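PDB 5Y15: dual specificity phosphatase 28 from Homo sapiens, which is an atypical dual-specificity phosphatase that hydrolyses a synthetic aryl phosphate in vitro but has almost no activity on phosphotyrosine and still less on phosphothreonine. Local coordinates for residues Pro45-Gly50 with Ala137-His142; Pro38-Val43 with Glu58-Arg63. The protein carries 2 engineered substitutions. All blocks are in the same frame, centred on the assembly; numbering follows the deposited sequence.

In the fold
From the N terminus, strand 40-44 runs along one border of the mixed sheet and turns back into strand 47-50, its antiparallel neighbour. The chain then leaves the sheet for helix 58-63, which returns to the first strand in contact 2 and closes a short loop of fourteen residues. Contact 1 closes a far longer one: 86 residues, with three further strands, helices 58-63 and 100-115 and the first turns of helix 130-142, separate 45-50 from 137-142. The two closures cross, since 45-50 lies between the segments of contact 2 and 137-142 beyond both. A probable backbone hydrogen bond from V41 N to L49 O joins them, so the paired strands tie helix 58-63 and helix 130-142 to one sheet.

Contact 1 (Pro45-Gly50 with Ala137-His142); sequences PSLFLG and AYLMRH
L47 packs against Y138 and L139 in a small, fully buried apolar contact between sheet and helix, where strand 47-50 meets the C-terminal part of helix 130-142. One methyl carries it: L47 CD2 lies 3.8 Å from L139 CD2 and 4.1 Å from L139 CG. The same methyl reaches Y138 CD2 at 4.2 Å, approaching the ring obliquely. The L47 side chain leaves the strand toward the helix, and with CG anti to the backbone N (chi1 173°) its CD2 extends to L139, which starts off to one side and brings only its end back toward the strand. Branched leucines suit both places, each offering methyls to several neighbours at once: L47 also touches M110 of helix 100-115, and L139 meets V43 and A150. Y138 does two jobs. Its ring carbon CD2 joins the apolar cluster, and its hydroxyl is hydrogen-bonded to E111, which gives the polar end of a buried side chain a partner. Nearby, S46 OG is bonded to G118 O, tying the residue just before the strand to the approach to strand 119-123. Such layering of helices onto a central mixed sheet is characteristic of the alpha/beta fold of the protein tyrosine phosphatases.

Contact 2 (Pro38-Val43 with Glu58-Arg63); sequences PPLVRV and EEQLAR
L40 and L61 touch methyl to methyl, CD2 to CD2 at 3.6 Å, where the edge strand 40-44 faces the short helix 58-63. Beside them the Q60 chain, bent at chi2 (-147°), carries its amide oxygen to the strand side: OE1 lies 3.7 Å from P39 CG and 4.0 Å from L40 CG. Q60 crosses the proline ring at about a right angle but runs past L40 in the opposite direction. In L40, CG sits between the backbone N and the carbonyl carbon (chi1 62°), directing the branch to the helix, and L61 swings its end in from one side. Residue types follow depth: L61 is buried, whereas Q60 is exposed, and its long, flexible chain brings the amide oxygen up to P39 and L40 at the rim. Further out, the backbone bond of P39 with S51, just beyond the paired strands, continues their pairing, and F48 packs on L40. Within the helix, the bond from A62 N to E58 O holds the turn that presents Q60 and L61. No hydrogen bond joins the two segments, so their direct attachment rests on van der Waals and hydrophobic packing, with Q60 OE1 meeting carbon.

Contact 1 (Pro45-Gly50 with Ala137-His142)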
ATOM      1  N   PRO A  45       1.480 -17.854   7.636  1.00 41.47           N
ATOM      2  CA  PRO A  45       2.567 -17.087   8.255  1.00 40.59           C
ATOM      3  C   PRO A  45       2.584 -15.637   7.800  1.00 38.83           C
ATOM      4  O   PRO A  45       2.415 -15.336   6.616  1.00 43.69           O
ATOM      5  CB  PRO A  45       3.820 -17.842   7.798  1.00 40.15           C
ATOM      6  CG  PRO A  45       3.329 -19.244   7.680  1.00 37.74           C
ATOM      7  CD  PRO A  45       1.993 -19.109   7.049  1.00 49.54           C
ATOM      8  N   SER A  46       2.708 -14.738   8.770  1.00 39.58           N
ATOM      9  CA  SER A  46       2.825 -13.302   8.560  1.00 42.08           C
ATOM     10  C   SER A  46       1.586 -12.682   7.894  1.00 37.99           C
ATOM     11  O   SER A  46       1.641 -11.543   7.431  1.00 45.36           O
ATOM     12  CB  SER A  46       4.091 -12.988   7.758  1.00 33.81           C
ATOM     13  OG  SER A  46       5.237 -13.062   8.597  1.00 43.32           O
ATOM     14  N   LEU A  47       0.453 -13.380   7.909  1.00 35.81           N
ATOM     15  CA  LEU A  47      -0.755 -12.965   7.206  1.00 34.13           C
ATOM     16  C   LEU A  47      -1.983 -13.172   8.086  1.00 38.50           C
ATOM     17  O   LEU A  47      -2.316 -14.315   8.413  1.00 37.60           O
ATOM     18  CB  LEU A  47      -0.904 -13.771   5.914  1.00 30.84           C
ATOM     19  CG  LEU A  47      -2.210 -13.543   5.172  1.00 43.10           C
ATOM     20  CD1 LEU A  47      -2.182 -12.135   4.533  1.00 30.21           C
ATOM     21  CD2 LEU A  47      -2.452 -14.670   4.152  1.00 33.19           C
ATOM     22  N   PHE A  48      -2.670 -12.080   8.445  1.00 37.10           N
ATOM     23  CA  PHE A  48      -3.891 -12.124   9.247  1.00 40.62           C
ATOM     24  C   PHE A  48      -5.055 -11.457   8.522  1.00 40.01           C
ATOM     25  O   PHE A  48      -4.881 -10.448   7.839  1.00 34.07           O
ATOM     26  CB  PHE A  48      -3.724 -11.412  10.586  1.00 39.10           C
ATOM     27  CG  PHE A  48      -2.610 -11.948  11.414  1.00 47.78           C
ATOM     28  CD1 PHE A  48      -1.306 -11.521  11.203  1.00 41.15           C
ATOM     29  CD2 PHE A  48      -2.858 -12.899  12.396  1.00 48.55           C
ATOM     30  CE1 PHE A  48      -0.270 -12.010  11.971  1.00 45.55           C
ATOM     31  CE2 PHE A  48      -1.820 -13.399  13.173  1.00 44.34           C
ATOM     32  CZ  PHE A  48      -0.524 -12.953  12.959  1.00 38.91           C
ATOM     33  N   LEU A  49      -6.249 -11.998   8.743  1.00 30.63           N
ATOM     34  CA  LEU A  49      -7.495 -11.495   8.201  1.00 38.01           C
ATOM     35  C   LEU A  49      -8.335 -10.968   9.362  1.00 50.66           C
ATOM     36  O   LEU A  49      -8.270 -11.500  10.473  1.00 41.66           O
ATOM     37  CB  LEU A  49      -8.247 -12.609   7.462  1.00 28.66           C
ATOM     38  CG  LEU A  49      -9.568 -12.282   6.767  1.00 31.82           C
ATOM     39  CD1 LEU A  49      -9.787 -13.264   5.674  1.00 40.41           C
ATOM     40  CD2 LEU A  49     -10.774 -12.278   7.706  1.00 37.67           C
ATOM     41  N   GLY A  50      -9.115  -9.911   9.120  1.00 39.24           N
ATOM     42  CA  GLY A  50      -9.907  -9.364  10.208  1.00 46.10           C
ATOM     43  C   GLY A  50     -11.160  -8.630   9.774  1.00 41.41           C
ATOM     44  O   GLY A  50     -11.327  -8.245   8.614  1.00 35.86           O
ATOM     45  N   ALA A 137      -5.883 -13.938  -3.042  1.00 27.64           N
ATOM     46  CA  ALA A 137      -5.017 -13.504  -4.133  1.00 31.45           C
ATOM     47  C   ALA A 137      -3.562 -13.408  -3.679  1.00 29.16           C
ATOM     48  O   ALA A 137      -2.634 -13.686  -4.455  1.00 28.23           O
ATOM     49  CB  ALA A 137      -5.529 -12.175  -4.704  1.00 29.16           C
ATOM     50  N   TYR A 138      -3.336 -12.980  -2.441  1.00 23.87           N
ATOM     51  CA  TYR A 138      -1.965 -12.885  -1.966  1.00 29.66           C
ATOM     52  C   TYR A 138      -1.328 -14.267  -1.910  1.00 36.03           C
ATOM     53  O   TYR A 138      -0.173 -14.450  -2.326  1.00 29.94           O
ATOM     54  CB  TYR A 138      -1.896 -12.198  -0.597  1.00 25.32           C
ATOM     55  CG  TYR A 138      -0.503 -12.275  -0.012  1.00 28.54           C
ATOM     56  CD1 TYR A 138       0.489 -11.392  -0.417  1.00 26.82           C
ATOM     57  CD2 TYR A 138      -0.156 -13.282   0.884  1.00 35.26           C
ATOM     58  CE1 TYR A 138       1.772 -11.473   0.091  1.00 30.70           C
ATOM     59  CE2 TYR A 138       1.143 -13.387   1.384  1.00 33.64           C
ATOM     60  CZ  TYR A 138       2.096 -12.488   0.979  1.00 30.37           C
ATOM     61  OH  TYR A 138       3.371 -12.587   1.484  1.00 38.84           O
ATOM     62  N   LEU A 139      -2.070 -15.256  -1.404  1.00 33.95           N
ATOM     63  CA  LEU A 139      -1.512 -16.599  -1.329  1.00 36.03           C
ATOM     64  C   LEU A 139      -1.233 -17.163  -2.716  1.00 42.72           C
ATOM     65  O   LEU A 139      -0.238 -17.872  -2.916  1.00 32.66           O
ATOM     66  CB  LEU A 139      -2.449 -17.512  -0.548  1.00 35.71           C
ATOM     67  CG  LEU A 139      -2.591 -17.099   0.914  1.00 25.45           C
ATOM     68  CD1 LEU A 139      -3.610 -18.003   1.572  1.00 25.75           C
ATOM     69  CD2 LEU A 139      -1.233 -17.225   1.606  1.00 31.93           C
ATOM     70  N   MET A 140      -2.083 -16.845  -3.693  1.00 36.99           N
ATOM     71  CA  MET A 140      -1.830 -17.333  -5.043  1.00 37.51           C
ATOM     72  C   MET A 140      -0.606 -16.672  -5.659  1.00 39.40           C
ATOM     73  O   MET A 140       0.199 -17.337  -6.320  1.00 33.22           O
ATOM     74  CB  MET A 140      -3.031 -17.057  -5.943  1.00 32.80           C
ATOM     75  CG  MET A 140      -4.111 -18.102  -5.932  1.00 38.81           C
ATOM     76  SD  MET A 140      -5.439 -17.530  -7.017  1.00 49.22           S
ATOM     77  CE  MET A 140      -6.150 -16.402  -5.961  1.00 25.59           C
ATOM     78  N   ARG A 141      -0.476 -15.357  -5.481  1.00 33.96           N
ATOM     79  CA  ARG A 141       0.517 -14.567  -6.203  1.00 31.23           C
ATOM     80  C   ARG A 141       1.919 -14.702  -5.610  1.00 45.64           C
ATOM     81  O   ARG A 141       2.905 -14.701  -6.358  1.00 41.18           O
ATOM     82  CB  ARG A 141       0.072 -13.107  -6.242  1.00 33.58           C
ATOM     83  CG  ARG A 141       1.101 -12.118  -6.751  1.00 41.87           C
ATOM     84  CD  ARG A 141       1.491 -12.403  -8.206  1.00 53.06           C
ATOM     85  NE  ARG A 141       2.439 -11.408  -8.702  1.00 53.28           N
ATOM     86  CZ  ARG A 141       3.764 -11.547  -8.641  1.00 43.91           C
ATOM     87  NH1 ARG A 141       4.298 -12.642  -8.113  1.00 45.07           N
ATOM     88  NH2 ARG A 141       4.554 -10.591  -9.110  1.00 54.97           N
ATOM     89  N   HIS A 142       2.046 -14.800  -4.279  1.00 40.83           N
ATOM     90  CA  HIS A 142       3.366 -14.784  -3.653  1.00 39.83           C
ATOM     91  C   HIS A 142       3.705 -16.015  -2.824  1.00 40.24           C
ATOM     92  O   HIS A 142       4.844 -16.127  -2.350  1.00 32.65           O
ATOM     93  CB  HIS A 142       3.542 -13.524  -2.798  1.00 40.54           C
ATOM     94  CG  HIS A 142       3.677 -12.278  -3.609  1.00 37.48           C
ATOM     95  ND1 HIS A 142       2.717 -11.288  -3.631  1.00 40.75           N
ATOM     96  CD2 HIS A 142       4.654 -11.874  -4.456  1.00 32.28           C
ATOM     97  CE1 HIS A 142       3.107 -10.314  -4.438  1.00 36.33           C
ATOM     98  NE2 HIS A 142       4.281 -10.648  -4.952  1.00 45.70           N
TER

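Contact 2 (Pro38-Val43 with Glu58-Arg63)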
ATOM      1  N   PRO A  38     -13.759 -14.162  15.707  1.00 74.53           N
ATOM      2  CA  PRO A  38     -12.882 -13.303  16.512  1.00 74.91           C
ATOM      3  C   PRO A  38     -12.501 -12.035  15.768  1.00 68.06           C
ATOM      4  O   PRO A  38     -12.758 -11.956  14.562  1.00 61.23           O
ATOM      5  CB  PRO A  38     -11.645 -14.188  16.749  1.00 68.84           C
ATOM      6  CG  PRO A  38     -12.105 -15.583  16.472  1.00 72.24           C
ATOM      7  CD  PRO A  38     -13.092 -15.428  15.361  1.00 68.85           C
ATOM      8  N   PRO A  39     -11.897 -11.059  16.470  1.00 78.31           N
ATOM      9  CA  PRO A  39     -11.407  -9.857  15.780  1.00 68.42           C
ATOM     10  C   PRO A  39     -10.513 -10.196  14.593  1.00 71.50           C
ATOM     11  O   PRO A  39     -10.819  -9.781  13.468  1.00 66.44           O
ATOM     12  CB  PRO A  39     -10.635  -9.105  16.876  1.00 70.81           C
ATOM     13  CG  PRO A  39     -10.372 -10.127  17.951  1.00 79.52           C
ATOM     14  CD  PRO A  39     -11.578 -11.023  17.910  1.00 83.81           C
ATOM     15  N   LEU A  40      -9.434 -10.956  14.807  1.00 60.51           N
ATOM     16  CA  LEU A  40      -8.524 -11.278  13.717  1.00 48.01           C
ATOM     17  C   LEU A  40      -8.086 -12.738  13.794  1.00 58.41           C
ATOM     18  O   LEU A  40      -8.082 -13.363  14.857  1.00 62.44           O
ATOM     19  CB  LEU A  40      -7.308 -10.342  13.704  1.00 53.79           C
ATOM     20  CG  LEU A  40      -6.328 -10.275  14.873  1.00 50.99           C
ATOM     21  CD1 LEU A  40      -5.435 -11.486  14.898  1.00 56.43           C
ATOM     22  CD2 LEU A  40      -5.490  -9.038  14.726  1.00 53.90           C
ATOM     23  N   VAL A  41      -7.689 -13.262  12.639  1.00 56.82           N
ATOM     24  CA  VAL A  41      -7.347 -14.664  12.444  1.00 48.39           C
ATOM     25  C   VAL A  41      -6.019 -14.763  11.705  1.00 50.91           C
ATOM     26  O   VAL A  41      -5.765 -14.010  10.756  1.00 43.34           O
ATOM     27  CB  VAL A  41      -8.434 -15.389  11.634  1.00 38.06           C
ATOM     28  CG1 VAL A  41      -7.992 -16.785  11.394  1.00 59.85           C
ATOM     29  CG2 VAL A  41      -9.744 -15.370  12.355  1.00 49.24           C
ATOM     30  N   ARG A  42      -5.163 -15.683  12.145  1.00 40.01           N
ATOM     31  CA  ARG A  42      -3.992 -16.072  11.361  1.00 46.06           C
ATOM     32  C   ARG A  42      -4.447 -16.938  10.191  1.00 41.10           C
ATOM     33  O   ARG A  42      -5.090 -17.973  10.398  1.00 37.43           O
ATOM     34  CB  ARG A  42      -3.007 -16.835  12.246  1.00 48.36           C
ATOM     35  CG  ARG A  42      -1.583 -16.951  11.731  1.00 49.99           C
ATOM     36  CD  ARG A  42      -0.834 -17.993  12.563  1.00 62.30           C
ATOM     37  NE  ARG A  42       0.606 -18.076  12.293  1.00 72.02           N
ATOM     38  CZ  ARG A  42       1.183 -19.040  11.573  1.00 67.31           C
ATOM     39  NH1 ARG A  42       0.439 -20.000  11.027  1.00 61.51           N
ATOM     40  NH2 ARG A  42       2.506 -19.044  11.391  1.00 57.78           N
ATOM     41  N   VAL A  43      -4.188 -16.490   8.960  1.00 35.38           N
ATOM     42  CA  VAL A  43      -4.496 -17.317   7.789  1.00 33.60           C
ATOM     43  C   VAL A  43      -3.309 -18.199   7.421  1.00 41.25           C
ATOM     44  O   VAL A  43      -3.473 -19.336   6.972  1.00 34.13           O
ATOM     45  CB  VAL A  43      -4.891 -16.432   6.595  1.00 34.23           C
ATOM     46  CG1 VAL A  43      -5.025 -17.270   5.332  1.00 25.98           C
ATOM     47  CG2 VAL A  43      -6.186 -15.672   6.880  1.00 40.65           C
ATOM     48  N   GLU A  58      -5.369  -2.704  18.554  1.00 68.15           N
ATOM     49  CA  GLU A  58      -3.995  -2.217  18.407  1.00 68.23           C
ATOM     50  C   GLU A  58      -2.922  -3.074  19.078  1.00 71.73           C
ATOM     51  O   GLU A  58      -1.810  -3.207  18.546  1.00 61.67           O
ATOM     52  CB  GLU A  58      -3.886  -0.786  18.951  1.00 73.82           C
ATOM     53  CG  GLU A  58      -4.596   0.283  18.109  1.00 73.75           C
ATOM     54  CD  GLU A  58      -6.101   0.368  18.352  1.00 89.42           C
ATOM     55  OE1 GLU A  58      -6.688   1.463  18.148  1.00 83.34           O
ATOM     56  OE2 GLU A  58      -6.679  -0.657  18.769  1.00 83.10           O
ATOM     57  N   GLU A  59      -3.235  -3.675  20.232  1.00 75.69           N
ATOM     58  CA  GLU A  59      -2.212  -4.430  20.947  1.00 72.70           C
ATOM     59  C   GLU A  59      -2.029  -5.828  20.371  1.00 65.31           C
ATOM     60  O   GLU A  59      -0.908  -6.360  20.383  1.00 72.14           O
ATOM     61  CB  GLU A  59      -2.554  -4.489  22.444  1.00 83.82           C
ATOM     62  CG  GLU A  59      -1.650  -5.423  23.302  1.00 98.29           C
ATOM     63  CD  GLU A  59      -0.212  -4.907  23.493  1.00103.73           C
ATOM     64  OE1 GLU A  59       0.649  -5.189  22.619  1.00 95.12           O
ATOM     65  OE2 GLU A  59       0.046  -4.241  24.528  1.00 99.78           O
ATOM     66  N   GLN A  60      -3.096  -6.440  19.858  1.00 66.10           N
ATOM     67  CA  GLN A  60      -2.905  -7.684  19.123  1.00 60.52           C
ATOM     68  C   GLN A  60      -2.103  -7.419  17.859  1.00 53.08           C
ATOM     69  O   GLN A  60      -1.227  -8.201  17.494  1.00 53.60           O
ATOM     70  CB  GLN A  60      -4.251  -8.323  18.773  1.00 55.81           C
ATOM     71  CG  GLN A  60      -5.315  -8.210  19.846  1.00 73.07           C
ATOM     72  CD  GLN A  60      -6.245  -9.417  19.882  1.00 82.00           C
ATOM     73  OE1 GLN A  60      -6.774  -9.843  18.853  1.00 77.89           O
ATOM     74  NE2 GLN A  60      -6.461  -9.961  21.078  1.00 87.44           N
ATOM     75  N   LEU A  61      -2.379  -6.305  17.189  1.00 58.03           N
ATOM     76  CA  LEU A  61      -1.625  -5.969  15.991  1.00 50.73           C
ATOM     77  C   LEU A  61      -0.148  -5.760  16.303  1.00 48.80           C
ATOM     78  O   LEU A  61       0.719  -6.162  15.517  1.00 54.74           O
ATOM     79  CB  LEU A  61      -2.241  -4.727  15.330  1.00 53.18           C
ATOM     80  CG  LEU A  61      -3.660  -4.959  14.791  1.00 49.87           C
ATOM     81  CD1 LEU A  61      -4.265  -3.715  14.173  1.00 65.00           C
ATOM     82  CD2 LEU A  61      -3.619  -6.070  13.792  1.00 57.03           C
ATOM     83  N   ALA A  62       0.168  -5.108  17.420  1.00 53.52           N
ATOM     84  CA  ALA A  62       1.578  -4.912  17.737  1.00 54.26           C
ATOM     85  C   ALA A  62       2.226  -6.216  18.169  1.00 64.54           C
ATOM     86  O   ALA A  62       3.382  -6.480  17.820  1.00 51.43           O
ATOM     87  CB  ALA A  62       1.769  -3.852  18.822  1.00 48.66           C
ATOM     88  N   ARG A  63       1.485  -7.054  18.904  1.00 66.01           N
ATOM     89  CA  ARG A  63       2.009  -8.349  19.336  1.00 49.17           C
ATOM     90  C   ARG A  63       2.319  -9.246  18.147  1.00 67.89           C
ATOM     91  O   ARG A  63       3.365  -9.919  18.128  1.00 47.21           O
ATOM     92  CB  ARG A  63       1.018  -9.021  20.294  1.00 61.13           C
ATOM     93  CG  ARG A  63      -0.076  -9.850  19.633  1.00 68.10           C
ATOM     94  CD  ARG A  63      -1.098 -10.428  20.601  1.00 73.24           C
ATOM     95  NE  ARG A  63      -0.477 -11.022  21.777  1.00 78.31           N
ATOM     96  CZ  ARG A  63       0.060 -12.243  21.805  1.00 82.47           C
ATOM     97  NH1 ARG A  63       0.060 -13.003  20.720  1.00 83.84           N
ATOM     98  NH2 ARG A  63       0.602 -12.713  22.924  1.00 84.51           N
TER